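Local coordinates for protein ebony (Drosophila melanogaster, PDB 6DYM) that probably joins beta-alanine to amines such as dopamine, this piece being the C-terminal, atypical condensation domain that forms the peptide bond, at residues I21-E32 / V39-L48. Numbering follows the deposited sequence.
Sequences IVASFYNKADLE and VLRTDYSDIL
Tyr44 reaches from helix 41-48 across the end of helix 21-25 to Glu32, a compact example of a tyrosine joining a helix to a neighbouring loop. Its CB lies 4.2 Å from Val22 CG2. With CG anti to the carbonyl carbon (chi1 -60°), the ring leans back toward the N-terminal end of its own helix, toward the last turn of helix 21-25 and the loop after it. Tyr44 CD1 meets the edge of the Phe25 ring at CD2 (3.9 Å), and Tyr44 CE1 lies 3.7 Å from Phe25 CB, which sits over one face of the Tyr44 ring, offset toward its rim; the two rings form an offset edge-to-face pair. Tyr44 CE2 comes within 3.8 Å of Tyr26 CA. Helices 14-25 and 41-58 follow strand 4-8 and precede antiparallel strands 62-66 and 71-80, an order consistent with the GNAT acetyltransferase fold. At the tip, Tyr44 OH donates a 2.6 Å hydrogen bond to Glu32 OE2, entering on the anti side and 34° out of the carboxylate plane, which gives this buried carboxylate a polar partner. Nearer the surface, Arg41 CG stands 3.6 Å from the centroid of the Tyr26 ring in a CH-pi contact; the extended Arg41 chain lays one guanidinium face over Tyr26 CE2, 3.6 Å from Arg41 CZ, the planes 32° apart.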
# COMPACT_ATOMS: atom_id res chain seq x y z
N ILE A 21 -10.58 1.46 0.89
CA ILE A 21 -9.56 0.56 1.43
C ILE A 21 -10.20 -0.72 1.96
O ILE A 21 -9.70 -1.83 1.71
CB ILE A 21 -8.73 1.27 2.51
CG1 ILE A 21 -7.85 2.35 1.88
CG2 ILE A 21 -7.89 0.27 3.28
CD1 ILE A 21 -6.84 1.82 0.87
N VAL A 22 -11.30 -0.60 2.70
CA VAL A 22 -11.96 -1.78 3.25
C VAL A 22 -12.42 -2.70 2.13
O VAL A 22 -12.19 -3.92 2.16
CB VAL A 22 -13.14 -1.36 4.15
CG1 VAL A 22 -14.04 -2.56 4.45
CG2 VAL A 22 -12.63 -0.75 5.44
N ALA A 23 -13.06 -2.14 1.10
CA ALA A 23 -13.50 -2.95 -0.03
C ALA A 23 -12.32 -3.55 -0.78
O ALA A 23 -12.37 -4.72 -1.19
CB ALA A 23 -14.36 -2.11 -0.98
N SER A 24 -11.24 -2.78 -0.95
CA SER A 24 -10.12 -3.25 -1.75
C SER A 24 -9.32 -4.34 -1.04
O SER A 24 -8.73 -5.20 -1.71
CB SER A 24 -9.21 -2.08 -2.12
OG SER A 24 -7.89 -2.51 -2.40
N PHE A 25 -9.29 -4.33 0.29
CA PHE A 25 -8.47 -5.29 1.03
C PHE A 25 -9.28 -6.45 1.59
O PHE A 25 -8.93 -7.61 1.36
CB PHE A 25 -7.70 -4.60 2.17
CG PHE A 25 -6.69 -3.59 1.71
CD1 PHE A 25 -6.36 -3.46 0.36
CD2 PHE A 25 -6.04 -2.77 2.62
CE1 PHE A 25 -5.43 -2.52 -0.06
CE2 PHE A 25 -5.10 -1.83 2.21
CZ PHE A 25 -4.79 -1.71 0.86
N TYR A 26 -10.36 -6.16 2.32
CA TYR A 26 -11.08 -7.18 3.08
C TYR A 26 -11.49 -8.34 2.18
O TYR A 26 -12.15 -8.14 1.16
CB TYR A 26 -12.31 -6.58 3.75
CG TYR A 26 -13.19 -7.61 4.41
CD1 TYR A 26 -12.85 -8.15 5.65
CD2 TYR A 26 -14.35 -8.07 3.79
CE1 TYR A 26 -13.65 -9.10 6.26
CE2 TYR A 26 -15.15 -9.02 4.39
CZ TYR A 26 -14.80 -9.53 5.62
OH TYR A 26 -15.60 -10.47 6.22
N ASN A 27 -11.07 -9.55 2.58
CA ASN A 27 -11.25 -10.79 1.83
C ASN A 27 -10.35 -10.82 0.59
O ASN A 27 -9.82 -11.88 0.23
CB ASN A 27 -12.71 -11.00 1.43
CG ASN A 27 -13.52 -11.68 2.51
OD1 ASN A 27 -12.98 -12.28 3.44
ND2 ASN A 27 -14.84 -11.59 2.39
N LYS A 28 -10.17 -9.67 -0.07
CA LYS A 28 -9.41 -9.61 -1.31
C LYS A 28 -7.91 -9.80 -1.10
O LYS A 28 -7.24 -10.35 -1.98
CB LYS A 28 -9.63 -8.28 -2.03
CG LYS A 28 -11.09 -7.76 -2.14
CD LYS A 28 -12.15 -8.86 -2.27
CE LYS A 28 -13.52 -8.34 -1.82
NZ LYS A 28 -13.41 -7.44 -0.63
N ALA A 29 -7.38 -9.39 0.06
CA ALA A 29 -5.94 -9.29 0.22
C ALA A 29 -5.26 -10.67 0.23
O ALA A 29 -5.75 -11.62 0.83
CB ALA A 29 -5.61 -8.54 1.50
N ASP A 30 -4.12 -10.75 -0.45
CA ASP A 30 -3.47 -12.04 -0.68
C ASP A 30 -2.86 -12.62 0.58
O ASP A 30 -2.72 -13.85 0.68
CB ASP A 30 -2.42 -11.89 -1.78
CG ASP A 30 -3.02 -11.40 -3.09
OD1 ASP A 30 -3.42 -10.22 -3.17
OD2 ASP A 30 -3.10 -12.21 -4.05
N LEU A 31 -2.50 -11.79 1.56
CA LEU A 31 -1.93 -12.30 2.80
C LEU A 31 -2.99 -12.60 3.85
O LEU A 31 -2.94 -13.65 4.50
CB LEU A 31 -0.92 -11.30 3.37
CG LEU A 31 0.37 -11.14 2.57
CD1 LEU A 31 1.22 -10.05 3.20
CD2 LEU A 31 1.13 -12.46 2.49
N GLU A 32 -3.96 -11.70 4.02
CA GLU A 32 -4.99 -11.87 5.05
C GLU A 32 -5.90 -13.06 4.78
O GLU A 32 -6.53 -13.55 5.72
CB GLU A 32 -5.82 -10.60 5.17
CG GLU A 32 -5.06 -9.42 5.71
CD GLU A 32 -4.49 -8.54 4.62
OE1 GLU A 32 -3.65 -9.03 3.83
OE2 GLU A 32 -4.87 -7.35 4.55
N VAL A 39 -10.34 -12.00 10.82
CA VAL A 39 -10.04 -10.70 10.22
C VAL A 39 -11.37 -10.03 9.88
O VAL A 39 -12.21 -10.62 9.19
CB VAL A 39 -9.12 -10.83 8.99
CG1 VAL A 39 -9.72 -11.75 7.92
CG2 VAL A 39 -8.80 -9.45 8.43
N LEU A 40 -11.56 -8.82 10.41
CA LEU A 40 -12.80 -8.08 10.24
C LEU A 40 -12.53 -6.78 9.48
O LEU A 40 -11.40 -6.28 9.45
CB LEU A 40 -13.44 -7.75 11.60
CG LEU A 40 -13.33 -8.82 12.69
CD1 LEU A 40 -13.87 -8.30 14.01
CD2 LEU A 40 -14.06 -10.09 12.27
N ARG A 41 -13.59 -6.25 8.86
CA ARG A 41 -13.46 -4.99 8.14
C ARG A 41 -12.97 -3.88 9.05
O ARG A 41 -12.18 -3.03 8.64
CB ARG A 41 -14.80 -4.59 7.53
CG ARG A 41 -15.42 -5.63 6.61
CD ARG A 41 -16.86 -5.26 6.31
NE ARG A 41 -17.64 -6.40 5.85
CZ ARG A 41 -17.86 -6.66 4.56
NH1 ARG A 41 -17.35 -5.88 3.63
NH2 ARG A 41 -18.59 -7.72 4.22
N THR A 42 -13.43 -3.87 10.31
CA THR A 42 -13.05 -2.81 11.23
C THR A 42 -11.56 -2.85 11.56
O THR A 42 -11.02 -1.84 12.03
CB THR A 42 -13.87 -2.88 12.52
OG1 THR A 42 -13.58 -4.10 13.22
CG2 THR A 42 -15.36 -2.81 12.20
N ASP A 43 -10.89 -3.98 11.33
CA ASP A 43 -9.44 -4.02 11.54
C ASP A 43 -8.73 -3.03 10.62
O ASP A 43 -7.76 -2.39 11.03
CB ASP A 43 -8.92 -5.44 11.32
CG ASP A 43 -9.57 -6.46 12.24
OD1 ASP A 43 -9.81 -6.12 13.42
OD2 ASP A 43 -9.84 -7.60 11.80
N TYR A 44 -9.21 -2.88 9.39
CA TYR A 44 -8.62 -1.91 8.48
C TYR A 44 -9.04 -0.49 8.84
O TYR A 44 -8.19 0.41 8.89
CB TYR A 44 -9.01 -2.24 7.04
CG TYR A 44 -8.58 -3.60 6.56
CD1 TYR A 44 -7.26 -3.84 6.18
CD2 TYR A 44 -9.48 -4.65 6.47
CE1 TYR A 44 -6.86 -5.09 5.73
CE2 TYR A 44 -9.10 -5.90 6.03
CZ TYR A 44 -7.79 -6.12 5.66
OH TYR A 44 -7.41 -7.37 5.22
N SER A 45 -10.33 -0.27 9.08
CA SER A 45 -10.80 1.08 9.36
C SER A 45 -10.26 1.61 10.69
O SER A 45 -10.02 2.81 10.82
CB SER A 45 -12.33 1.12 9.35
OG SER A 45 -12.88 0.28 10.34
N ASP A 46 -10.05 0.72 11.68
CA ASP A 46 -9.47 1.16 12.94
C ASP A 46 -8.07 1.72 12.74
O ASP A 46 -7.71 2.75 13.33
CB ASP A 46 -9.44 0.00 13.94
CG ASP A 46 -10.81 -0.31 14.54
OD1 ASP A 46 -11.79 0.39 14.20
OD2 ASP A 46 -10.90 -1.26 15.34
N ILE A 47 -7.26 1.05 11.91
CA ILE A 47 -5.91 1.53 11.64
C ILE A 47 -5.96 2.88 10.93
O ILE A 47 -5.23 3.82 11.28
CB ILE A 47 -5.12 0.49 10.82
CG1 ILE A 47 -4.73 -0.70 11.69
CG2 ILE A 47 -3.89 1.12 10.19
CD1 ILE A 47 -4.42 -1.97 10.90
N LEU A 48 -6.83 3.00 9.93
CA LEU A 48 -6.91 4.24 9.16
C LEU A 48 -7.41 5.40 10.02
O LEU A 48 -6.89 6.52 9.92
CB LEU A 48 -7.82 4.05 7.95
CG LEU A 48 -7.16 3.42 6.73
CD1 LEU A 48 -8.15 3.26 5.59
CD2 LEU A 48 -5.95 4.24 6.29